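Local coordinates for UPF0147 protein MMP1188 (Methanococcus maripaludis S2, PDB 2QZG) that is of unknown function but belongs to the UPF0147 family and forms a small all-helical protein with two subunits in its assembly, at residues 24-29 / 79-84. Numbering follows the deposited sequence.
Sequences EEIVED and RTQIWG
The side-chain amide of Gln-81 has the carboxylate of Glu-25 standing off one face near its NE2 end, while at the OE1 edge Ile-26 CG1 comes in from that same side and a water from the other. Here the first and last helices of a four-helix fold, 12-27 and 76-90, meet through side chains, with no direct hydrogen bond between the segments. Ile-26 CG1 approaches Gln-81 OE1 to 3.4 Å, about 28° from the amide plane. Glu-25 OE2 lies 4.4 Å from Gln-81 NE2, too far for a direct bond and well above the plane. Glutamine suits this partly exposed position because its aliphatic chain, extended beyond CG, spans the gap while the polar end stays near water. With CG anti to its own carbonyl carbon (chi1 -72°), that chain runs alongside Ile-26, the two pointing opposite ways.

Deeper in, two buried isoleucines close the apolar side: Ile-26 CD1 rests 3.6 Å from Ile-82 CG1, the two chains nearly perpendicular. A branched, purely hydrocarbon side chain fills such a place without a polar atom to satisfy. Ile-26 also touches Ala-40 of helix 34-46, and Ile-82 touches Met-74 of a loop. On the far side of helix 76-90, Trp-83 NE1 bonds Thr-91 OG1 of the second subunit.

Asp-29, just after the first helix, suits the polar margin because its two oxygens can take several hydrogen bonds: OD1 pairs with Thr-31, OD2 with His-77. One water gives a hydrogen to Asp-29 OD2 and its other to Gln-81 OE1, each at 2.9 Å.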
loop_
_atom_site.group_PDB
_atom_site.type_symbol
_atom_site.label_atom_id
_atom_site.label_comp_id
_atom_site.label_asym_id
_atom_site.label_seq_id
_atom_site.Cartn_x
_atom_site.Cartn_y
_atom_site.Cartn_z
ATOM N N GLU C 24 7.639 10.180 5.135
ATOM C CA GLU C 24 8.892 10.952 5.177
ATOM C C GLU C 24 9.558 11.059 3.811
ATOM O O GLU C 24 10.230 12.055 3.520
ATOM C CB GLU C 24 9.850 10.379 6.224
ATOM C CG GLU C 24 11.047 11.282 6.601
ATOM C CD GLU C 24 10.658 12.717 6.987
ATOM O OE1 GLU C 24 9.647 12.907 7.712
ATOM O OE2 GLU C 24 11.363 13.659 6.559
ATOM N N GLU C 25 9.354 10.042 2.978
ATOM C CA GLU C 25 9.873 10.011 1.614
ATOM C C GLU C 25 9.333 11.190 0.791
ATOM O O GLU C 25 10.099 11.907 0.143
ATOM C CB GLU C 25 9.546 8.664 0.952
ATOM C CG GLU C 25 10.335 8.353 -0.329
ATOM C CD GLU C 25 10.136 6.911 -0.812
ATOM O OE1 GLU C 25 9.278 6.198 -0.249
ATOM O OE2 GLU C 25 10.842 6.489 -1.754
ATOM N N ILE C 26 8.019 11.398 0.839
ATOM C CA ILE C 26 7.367 12.548 0.191
ATOM C C ILE C 26 7.812 13.884 0.802
ATOM O O ILE C 26 7.999 14.875 0.082
ATOM C CB ILE C 26 5.847 12.466 0.349
ATOM C CG1 ILE C 26 5.295 11.160 -0.284
ATOM C CG2 ILE C 26 5.184 13.730 -0.200
ATOM C CD1 ILE C 26 3.806 10.928 -0.009
ATOM N N VAL C 27 7.943 13.911 2.126
ATOM C CA VAL C 27 8.376 15.112 2.855
ATOM C C VAL C 27 9.732 15.588 2.345
ATOM O O VAL C 27 9.927 16.781 2.119
ATOM C CB VAL C 27 8.365 14.902 4.404
ATOM C CG1 VAL C 27 9.041 16.080 5.165
ATOM C CG2 VAL C 27 6.936 14.733 4.912
ATOM N N GLU C 28 10.661 14.657 2.152
ATOM C CA GLU C 28 12.016 15.012 1.722
ATOM C C GLU C 28 12.149 15.128 0.199
ATOM O O GLU C 28 13.233 15.402 -0.305
ATOM C CB GLU C 28 13.028 14.009 2.296
ATOM C CG GLU C 28 13.004 13.964 3.829
ATOM C CD GLU C 28 14.002 13.000 4.468
ATOM O OE1 GLU C 28 15.023 12.659 3.824
ATOM O OE2 GLU C 28 13.765 12.600 5.641
ATOM N N ASP C 29 11.045 14.929 -0.525
ATOM C CA ASP C 29 11.054 14.875 -1.986
ATOM C C ASP C 29 10.919 16.278 -2.579
ATOM O O ASP C 29 9.861 16.891 -2.517
ATOM C CB ASP C 29 9.934 13.937 -2.478
ATOM C CG ASP C 29 9.928 13.741 -3.979
ATOM O OD1 ASP C 29 10.577 14.510 -4.739
ATOM O OD2 ASP C 29 9.239 12.802 -4.414
ATOM N N ARG C 79 1.170 10.833 -6.279
ATOM C CA ARG C 79 -0.204 10.373 -6.179
ATOM C C ARG C 79 -0.247 8.869 -5.851
ATOM O O ARG C 79 -1.053 8.434 -5.018
ATOM C CB ARG C 79 -0.956 10.694 -7.467
ATOM C CG ARG C 79 -2.451 10.473 -7.378
ATOM C CD ARG C 79 -3.147 10.847 -8.684
ATOM N NE ARG C 79 -3.021 12.272 -8.994
ATOM C CZ ARG C 79 -3.673 13.243 -8.352
ATOM N NH1 ARG C 79 -4.500 12.945 -7.350
ATOM N NH2 ARG C 79 -3.498 14.514 -8.713
ATOM N N THR C 80 0.632 8.100 -6.503
ATOM C CA THR C 80 0.776 6.651 -6.283
ATOM C C THR C 80 1.278 6.326 -4.886
ATOM O O THR C 80 0.774 5.395 -4.238
ATOM C CB THR C 80 1.682 5.978 -7.372
ATOM O OG1 THR C 80 0.975 5.949 -8.614
ATOM C CG2 THR C 80 2.032 4.511 -7.007
ATOM N N GLN C 81 2.260 7.093 -4.426
ATOM C CA GLN C 81 2.794 6.919 -3.082
ATOM C C GLN C 81 1.697 7.159 -2.064
ATOM O O GLN C 81 1.558 6.389 -1.129
ATOM C CB GLN C 81 4.007 7.840 -2.821
ATOM C CG GLN C 81 5.267 7.390 -3.571
ATOM C CD GLN C 81 6.371 8.445 -3.594
ATOM O OE1 GLN C 81 6.201 9.552 -3.111
ATOM N NE2 GLN C 81 7.503 8.100 -4.202
ATOM N N ILE C 82 0.904 8.214 -2.260
ATOM C CA ILE C 82 -0.170 8.536 -1.321
ATOM C C ILE C 82 -1.292 7.482 -1.314
ATOM O O ILE C 82 -1.793 7.149 -0.252
ATOM C CB ILE C 82 -0.708 9.942 -1.545
ATOM C CG1 ILE C 82 0.347 10.963 -1.082
ATOM C CG2 ILE C 82 -2.069 10.154 -0.837
ATOM C CD1 ILE C 82 0.180 12.294 -1.672
ATOM N N TRP C 83 -1.654 6.962 -2.489
ATOM C CA TRP C 83 -2.613 5.859 -2.601
ATOM C C TRP C 83 -2.157 4.645 -1.762
ATOM O O TRP C 83 -2.929 4.110 -0.973
ATOM C CB TRP C 83 -2.879 5.487 -4.065
ATOM C CG TRP C 83 -3.663 4.187 -4.232
ATOM C CD1 TRP C 83 -4.878 3.887 -3.683
ATOM C CD2 TRP C 83 -3.271 3.039 -4.987
ATOM N NE1 TRP C 83 -5.271 2.616 -4.059
ATOM C CE2 TRP C 83 -4.303 2.081 -4.865
ATOM C CE3 TRP C 83 -2.155 2.731 -5.774
ATOM C CZ2 TRP C 83 -4.243 0.831 -5.486
ATOM C CZ3 TRP C 83 -2.108 1.487 -6.408
ATOM C CH2 TRP C 83 -3.146 0.563 -6.264
ATOM N N GLY C 84 -0.872 4.296 -1.853
ATOM C CA GLY C 84 -0.309 3.242 -1.027
ATOM C C GLY C 84 -0.331 3.495 0.476
ATOM O O GLY C 84 -0.657 2.582 1.227
HETATM O O HOH W 1 6.413 12.404 -3.673
#